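Local structure of pectinesterase (Aspergillus niger, 5C1E) at residues A167-F171 / V281-L287; T185-T191 / W223-V229. The protein hydrolyses the methyl esters of pectin's galacturonic acid chain, releasing methanol, and is probably involved in maceration and soft-rotting of plant tissue. All coordinates share one frame; numbering follows the deposited sequence.

Contact 1. Residues A167-F171 / V281-L287; sequences ASVWF and VDKTTVL. With SO4 (sulfate ion), chain C.
Trp-170 lies broadside against Lys-283, which crosses it at about a right angle. CG of Lys-283 stands over the centre of the six-membered ring, 3.4 Å from its centroid and 11° off the normal, a CH-pi contact. Trp-170 points from strand 168-171 of the parallel beta-helix toward the helix, and with CG anti to the backbone N (chi1 -177°) its indole extends outward. The rim of the ring meets other parts of the 281-287 segment: Val-281 O lies in the ring plane, 3.5 Å from CH2, and CG2 of Val-286 sits at the same rim beside CE3. Tyr-150, on the neighbouring strand, also meets the indole with nearly parallel planes.

Two residues earlier on the strand, OG of Ser-168 donates to Val-286 O at 2.6 Å, in the carbonyl plane and on a lone pair. That carbonyl belongs to the last turn of helix 283-287, and the same hydroxyl is also hydrogen-bonded to Trp-197 N. Val-286 fills in between, its CG1 3.5 Å from Val-169 O. At its other end the helix is N-capped by Asp-282, whose OD1 accepts from Thr-285 N at 3.1 Å.

Beyond the ring, Lys-283 bends at chi3 and chi4, and NZ bonds O4 of a sulfate at 2.7 Å. Trp-170 NE1 donates to O2 of the same ion at 3.0 Å, and Tyr-150 OH binds it too. The C-terminal helix is thus pinned to the outer surface of the beta-helix by aliphatic-on-aromatic packing and one short hydroxyl bond, while the anion, probably from the crystallisation liquor, would balance the lysine's charge.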
loop_
_atom_site.group_PDB
_atom_site.type_symbol
_atom_site.label_atom_id
_atom_site.label_comp_id
_atom_site.label_asym_id
_atom_site.label_seq_id
_atom_site.Cartn_x
_atom_site.Cartn_y
_atom_site.Cartn_z
ATOM N N ALA A 167 -4.423 -9.001 -3.721
ATOM C CA ALA A 167 -4.515 -9.029 -2.270
ATOM C C ALA A 167 -5.941 -8.767 -1.851
ATOM O O ALA A 167 -6.693 -8.099 -2.577
ATOM C CB ALA A 167 -3.603 -7.976 -1.662
ATOM N N SER A 168 -6.311 -9.258 -0.673
ATOM C CA SER A 168 -7.517 -8.782 -0.034
ATOM C C SER A 168 -7.059 -7.766 0.997
ATOM O O SER A 168 -6.394 -8.125 1.985
ATOM C CB SER A 168 -8.321 -9.902 0.599
ATOM O OG SER A 168 -9.626 -9.435 0.829
ATOM N N VAL A 169 -7.387 -6.501 0.744
ATOM C CA VAL A 169 -6.669 -5.404 1.393
ATOM C C VAL A 169 -7.594 -4.320 1.897
ATOM O O VAL A 169 -8.551 -3.928 1.219
ATOM C CB VAL A 169 -5.560 -4.839 0.458
ATOM C CG1 VAL A 169 -6.137 -4.449 -0.888
ATOM C CG2 VAL A 169 -4.799 -3.689 1.109
ATOM N N TRP A 170 -7.296 -3.861 3.111
ATOM C CA TRP A 170 -8.012 -2.787 3.787
ATOM C C TRP A 170 -7.072 -1.606 3.975
ATOM O O TRP A 170 -6.006 -1.762 4.580
ATOM C CB TRP A 170 -8.473 -3.253 5.157
ATOM C CG TRP A 170 -9.279 -2.237 5.915
ATOM C CD1 TRP A 170 -8.801 -1.183 6.638
ATOM C CD2 TRP A 170 -10.705 -2.209 6.068
ATOM N NE1 TRP A 170 -9.828 -0.502 7.223
ATOM C CE2 TRP A 170 -11.012 -1.107 6.892
ATOM C CE3 TRP A 170 -11.748 -3.010 5.599
ATOM C CZ2 TRP A 170 -12.316 -0.774 7.235
ATOM C CZ3 TRP A 170 -13.044 -2.687 5.949
ATOM C CH2 TRP A 170 -13.325 -1.579 6.755
ATOM N N PHE A 171 -7.458 -0.455 3.427
ATOM C CA PHE A 171 -6.754 0.814 3.627
ATOM C C PHE A 171 -7.589 1.677 4.541
ATOM O O PHE A 171 -8.706 2.029 4.200
ATOM C CB PHE A 171 -6.541 1.546 2.311
ATOM C CG PHE A 171 -5.669 0.808 1.344
ATOM C CD1 PHE A 171 -4.304 0.993 1.354
ATOM C CD2 PHE A 171 -6.222 -0.042 0.402
ATOM C CE1 PHE A 171 -3.488 0.320 0.460
ATOM C CE2 PHE A 171 -5.412 -0.721 -0.502
ATOM C CZ PHE A 171 -4.041 -0.541 -0.465
ATOM N N VAL A 281 -18.587 -2.208 4.031
ATOM C CA VAL A 281 -18.044 -3.528 4.374
ATOM C C VAL A 281 -17.151 -3.427 5.601
ATOM O O VAL A 281 -16.625 -2.360 5.895
ATOM C CB VAL A 281 -17.286 -4.204 3.205
ATOM C CG1 VAL A 281 -18.150 -4.205 1.963
ATOM C CG2 VAL A 281 -15.947 -3.537 2.931
ATOM N N ASP A 282 -16.982 -4.535 6.317
ATOM C CA ASP A 282 -16.127 -4.529 7.505
ATOM C C ASP A 282 -14.877 -5.369 7.293
ATOM O O ASP A 282 -14.734 -6.045 6.283
ATOM C CB ASP A 282 -16.908 -4.947 8.778
ATOM C CG ASP A 282 -17.438 -6.386 8.739
ATOM O OD1 ASP A 282 -17.043 -7.215 7.886
ATOM O OD2 ASP A 282 -18.269 -6.691 9.624
ATOM N N LYS A 283 -13.968 -5.323 8.259
ATOM C CA LYS A 283 -12.705 -6.019 8.118
ATOM C C LYS A 283 -12.846 -7.528 8.170
ATOM O O LYS A 283 -11.980 -8.241 7.682
ATOM C CB LYS A 283 -11.696 -5.541 9.165
ATOM C CG LYS A 283 -11.222 -4.126 8.892
ATOM C CD LYS A 283 -10.060 -3.686 9.777
ATOM C CE LYS A 283 -10.454 -3.533 11.222
ATOM N NZ LYS A 283 -11.450 -2.441 11.397
ATOM N N THR A 284 -13.917 -8.032 8.763
ATOM C CA THR A 284 -14.112 -9.474 8.752
ATOM C C THR A 284 -14.335 -9.952 7.307
ATOM O O THR A 284 -13.806 -10.983 6.903
ATOM C CB THR A 284 -15.251 -9.898 9.689
ATOM O OG1 THR A 284 -14.845 -9.639 11.038
ATOM C CG2 THR A 284 -15.575 -11.379 9.520
ATOM N N THR A 285 -15.111 -9.191 6.546
ATOM C CA THR A 285 -15.356 -9.504 5.151
ATOM C C THR A 285 -14.050 -9.475 4.355
ATOM O O THR A 285 -13.793 -10.365 3.562
ATOM C CB THR A 285 -16.368 -8.513 4.557
ATOM O OG1 THR A 285 -17.668 -8.796 5.100
ATOM C CG2 THR A 285 -16.423 -8.604 3.057
ATOM N N VAL A 286 -13.223 -8.465 4.575
ATOM C CA VAL A 286 -12.034 -8.244 3.725
ATOM C C VAL A 286 -10.838 -9.087 4.168
ATOM O O VAL A 286 -10.090 -9.623 3.338
ATOM C CB VAL A 286 -11.660 -6.737 3.698
ATOM C CG1 VAL A 286 -10.420 -6.472 2.841
ATOM C CG2 VAL A 286 -12.841 -5.905 3.232
ATOM N N LEU A 287 -10.654 -9.215 5.476
ATOM C CA LEU A 287 -9.448 -9.812 6.044
ATOM C C LEU A 287 -9.654 -11.150 6.764
ATOM O O LEU A 287 -8.684 -11.829 7.093
ATOM C CB LEU A 287 -8.811 -8.834 7.019
ATOM C CG LEU A 287 -8.469 -7.435 6.494
ATOM C CD1 LEU A 287 -7.984 -6.596 7.656
ATOM C CD2 LEU A 287 -7.426 -7.512 5.393
HETATM S S SO4 C . -9.701 0.690 10.804
HETATM O O1 SO4 C . -9.902 1.784 11.799
HETATM O O2 SO4 C . -9.072 1.268 9.587
HETATM O O3 SO4 C . -8.852 -0.407 11.344
HETATM O O4 SO4 C . -11.023 0.100 10.487
#

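Contact 2. Residues T185-T191 / W223-V229; sequences TASSRET and WRVLARV. With SO4 (sulfate ion), chain D; SO4 (sulfate ion), chain F; SO4 (sulfate ion), chain E.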
loop_
_atom_site.group_PDB
_atom_site.type_symbol
_atom_site.label_atom_id
_atom_site.label_comp_id
_atom_site.label_asym_id
_atom_site.label_seq_id
_atom_site.Cartn_x
_atom_site.Cartn_y
_atom_site.Cartn_z
ATOM N N THR A 185 -6.791 2.275 -8.491
ATOM C CA THR A 185 -6.740 0.818 -8.255
ATOM C C THR A 185 -6.772 0.014 -9.551
ATOM O O THR A 185 -7.433 0.385 -10.515
ATOM C CB THR A 185 -7.877 0.311 -7.333
ATOM O OG1 THR A 185 -9.179 0.475 -7.940
ATOM C CG2 THR A 185 -7.821 1.004 -5.994
ATOM N N ALA A 186 -6.083 -1.120 -9.542
ATOM C CA ALA A 186 -6.159 -2.073 -10.624
ATOM C C ALA A 186 -6.149 -3.500 -10.066
ATOM O O ALA A 186 -5.120 -4.183 -10.047
ATOM C CB ALA A 186 -5.014 -1.842 -11.608
ATOM N N SER A 187 -7.313 -3.936 -9.594
ATOM C CA SER A 187 -7.437 -5.257 -8.988
ATOM C C SER A 187 -7.403 -6.341 -10.056
ATOM O O SER A 187 -8.034 -6.201 -11.103
ATOM C CB SER A 187 -8.723 -5.387 -8.182
ATOM O OG SER A 187 -8.999 -6.745 -7.874
ATOM N N SER A 188 -6.690 -7.422 -9.746
ATOM C CA SER A 188 -6.595 -8.591 -10.614
ATOM C C SER A 188 -7.445 -9.774 -10.109
ATOM O O SER A 188 -7.231 -10.925 -10.520
ATOM C CB SER A 188 -5.127 -9.012 -10.776
ATOM O OG SER A 188 -4.522 -9.160 -9.505
ATOM N N ARG A 189 -8.462 -9.496 -9.293
ATOM C CA ARG A 189 -9.427 -10.529 -8.950
ATOM C C ARG A 189 -10.061 -11.061 -10.240
ATOM O O ARG A 189 -10.516 -10.281 -11.087
ATOM C CB ARG A 189 -10.496 -9.985 -7.999
ATOM C CG ARG A 189 -11.538 -11.010 -7.602
ATOM C CD ARG A 189 -12.421 -10.517 -6.457
ATOM N NE ARG A 189 -13.452 -11.496 -6.105
ATOM C CZ ARG A 189 -14.686 -11.561 -6.627
ATOM N NH1 ARG A 189 -15.508 -12.516 -6.230
ATOM N NH2 ARG A 189 -15.123 -10.682 -7.531
ATOM N N GLU A 190 -10.074 -12.385 -10.399
ATOM C CA GLU A 190 -10.462 -12.967 -11.682
ATOM C C GLU A 190 -11.394 -14.187 -11.655
ATOM O O GLU A 190 -11.795 -14.647 -12.712
ATOM C CB GLU A 190 -9.206 -13.281 -12.508
ATOM C CG GLU A 190 -8.420 -14.488 -12.057
ATOM C CD GLU A 190 -7.062 -14.629 -12.758
ATOM O OE1 GLU A 190 -6.412 -15.686 -12.565
ATOM O OE2 GLU A 190 -6.640 -13.714 -13.492
ATOM N N THR A 191 -11.752 -14.681 -10.473
ATOM C CA THR A 191 -12.679 -15.813 -10.343
ATOM C C THR A 191 -13.685 -15.532 -9.256
ATOM O O THR A 191 -13.422 -14.756 -8.339
ATOM C CB THR A 191 -11.976 -17.155 -10.014
ATOM O OG1 THR A 191 -11.251 -17.066 -8.768
ATOM C CG2 THR A 191 -11.064 -17.566 -11.154
ATOM N N TRP A 223 -7.904 -4.793 -13.773
ATOM C CA TRP A 223 -6.751 -5.462 -14.348
ATOM C C TRP A 223 -7.163 -6.863 -14.812
ATOM O O TRP A 223 -6.680 -7.347 -15.821
ATOM C CB TRP A 223 -5.595 -5.467 -13.352
ATOM C CG TRP A 223 -4.301 -5.984 -13.888
ATOM C CD1 TRP A 223 -3.921 -6.062 -15.192
ATOM C CD2 TRP A 223 -3.178 -6.439 -13.114
ATOM N NE1 TRP A 223 -2.659 -6.581 -15.284
ATOM C CE2 TRP A 223 -2.178 -6.819 -14.021
ATOM C CE3 TRP A 223 -2.932 -6.567 -11.746
ATOM C CZ2 TRP A 223 -0.944 -7.325 -13.605
ATOM C CZ3 TRP A 223 -1.708 -7.088 -11.326
ATOM C CH2 TRP A 223 -0.738 -7.460 -12.249
ATOM N N ARG A 224 -8.072 -7.501 -14.074
ATOM C CA ARG A 224 -8.718 -8.742 -14.506
ATOM C C ARG A 224 -10.224 -8.572 -14.325
ATOM O O ARG A 224 -10.669 -7.572 -13.743
ATOM C CB ARG A 224 -8.205 -9.939 -13.710
ATOM C CG ARG A 224 -6.706 -10.193 -13.870
ATOM C CD ARG A 224 -6.413 -10.920 -15.165
ATOM N NE ARG A 224 -4.991 -11.237 -15.306
ATOM C CZ ARG A 224 -4.076 -10.402 -15.795
ATOM N NH1 ARG A 224 -2.806 -10.787 -15.878
ATOM N NH2 ARG A 224 -4.403 -9.179 -16.193
ATOM N N VAL A 225 -10.998 -9.547 -14.792
ATOM C CA VAL A 225 -12.418 -9.315 -15.071
ATOM C C VAL A 225 -13.321 -9.210 -13.832
ATOM O O VAL A 225 -14.459 -8.737 -13.937
ATOM C CB VAL A 225 -12.998 -10.366 -16.040
ATOM C CG1 VAL A 225 -12.336 -10.268 -17.407
ATOM C CG2 VAL A 225 -12.861 -11.781 -15.488
ATOM N N LEU A 226 -12.849 -9.649 -12.677
ATOM C CA LEU A 226 -13.701 -9.642 -11.485
ATOM C C LEU A 226 -13.163 -8.745 -10.359
ATOM O O LEU A 226 -13.442 -8.960 -9.177
ATOM C CB LEU A 226 -14.003 -11.078 -11.029
ATOM C CG LEU A 226 -15.098 -11.755 -11.862
ATOM C CD1 LEU A 226 -15.124 -13.263 -11.662
ATOM C CD2 LEU A 226 -16.469 -11.196 -11.541
ATOM N N ALA A 227 -12.414 -7.724 -10.759
ATOM C CA ALA A 227 -11.906 -6.695 -9.872
ATOM C C ALA A 227 -13.002 -6.264 -8.895
ATOM O O ALA A 227 -14.097 -5.930 -9.332
ATOM C CB ALA A 227 -11.480 -5.499 -10.693
ATOM N N ARG A 228 -12.690 -6.244 -7.603
ATOM C CA ARG A 228 -13.643 -5.795 -6.586
ATOM C C ARG A 228 -13.066 -4.754 -5.644
ATOM O O ARG A 228 -12.135 -5.036 -4.881
ATOM C CB ARG A 228 -14.152 -6.970 -5.761
ATOM C CG ARG A 228 -15.197 -6.565 -4.726
ATOM C CD ARG A 228 -16.088 -7.728 -4.330
ATOM N NE ARG A 228 -15.324 -8.836 -3.789
ATOM C CZ ARG A 228 -15.849 -10.027 -3.510
ATOM N NH1 ARG A 228 -17.148 -10.242 -3.706
ATOM N NH2 ARG A 228 -15.089 -10.998 -3.024
ATOM N N VAL A 229 -13.638 -3.558 -5.699
ATOM C CA VAL A 229 -13.127 -2.425 -4.932
ATOM C C VAL A 229 -14.290 -1.602 -4.390
ATOM O O VAL A 229 -15.240 -1.325 -5.130
ATOM C CB VAL A 229 -12.282 -1.513 -5.822
ATOM C CG1 VAL A 229 -11.715 -0.351 -5.023
ATOM C CG2 VAL A 229 -11.150 -2.303 -6.503
HETATM S S SO4 D . -1.157 -8.160 -18.120
HETATM O O1 SO4 D . -0.797 -6.813 -17.632
HETATM O O2 SO4 D . -0.430 -8.422 -19.380
HETATM O O3 SO4 D . -0.757 -9.149 -17.109
HETATM O O4 SO4 D . -2.613 -8.202 -18.374
HETATM S S SO4 F . -3.559 -14.767 -15.612
HETATM O O1 SO4 F . -3.074 -13.799 -14.601
HETATM O O2 SO4 F . -2.519 -14.967 -16.651
HETATM O O3 SO4 F . -3.857 -16.057 -14.945
HETATM O O4 SO4 F . -4.811 -14.246 -16.225
HETATM S S SO4 E . -17.781 -13.435 -2.378
HETATM O O1 SO4 E . -18.580 -12.706 -1.363
HETATM O O2 SO4 E . -16.341 -13.335 -2.065
HETATM O O3 SO4 E . -18.189 -14.856 -2.397
HETATM O O4 SO4 E . -18.081 -12.856 -3.711
HETATM O O HOH W 1 -10.462 -7.122 -5.732
#
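Arg-189 reaches across to Leu-226 and Arg-228 where two loops of the right-handed parallel beta-helix meet, one leaving strand 182-187 and the other leading into strand 228-232. Its side chain is extended, with CG anti to the backbone N (chi1 180°), and runs past the Leu-226 carbonyl until NH2 donates to Leu-226 O at 2.9 Å, on a lone pair in the carbonyl plane. The guanidinium lies flat on that of Arg-228, centres 3.7 Å apart and planes at 22°. The two cations are each bonded to backbone oxygens, Arg-189 NE to Asp-194 O and Arg-228 NH2 to Gly-196 O, and a sulfate held by NH1 and NH2 of Arg-228 probably offsets part of the positive charge of the pair.

Leu-226 belongs to the type I turn 224-227. Its N donates to Arg-189 O at 2.9 Å, so this residue pair is bonded in both directions. The leucine's CD1 rests 3.6 Å from the carbonyl carbon of Thr-191.

At the other flank Trp-223 brings CE3 within 3.4 Å of Ser-188 CB, obliquely to the ring, and Ser-187 O accepts from Arg-224 N. Ala-186, which touches CB of Trp-223, also touches Asp-161, the predicted active-site residue, so this flank borders the probable catalytic cleft. CZ of Arg-224 lies over the rim of the indole; its guanidinium is nearly coplanar with the Glu-190 carboxylate, OE2 to NE 3.5 Å. One sulfate joins the tryptophan and Arg-224: its O1 accepts from Trp-223 NE1 at 3.0 Å, and its O3 from Arg-224 NH1 at 2.9 Å, nearly straight at 172°.

How the contacts relate
Both contacts reach the same ten-stranded parallel sheet, through strands 168-172 and 228-232, and their centres are about 15 Å apart without their atoms touching. Both are partly buried. Contact 1 joins the outside of the sheet to a helix near the C-terminus, over a hundred residues later, and rests largely on apolar packing away from the annotated site. Contact 2 buries about twice the surface (733 against 363 Å²), joins loops of successive turns through backbone bonds and arginines, and approaches the predicted active site. Trp-197 links them, bonding Ser-168 through its N and meeting Arg-228 in a cation-pi contact. Sulfate is bound at both, by a lysine and a tryptophan at contact 1 and mainly by arginines at contact 2.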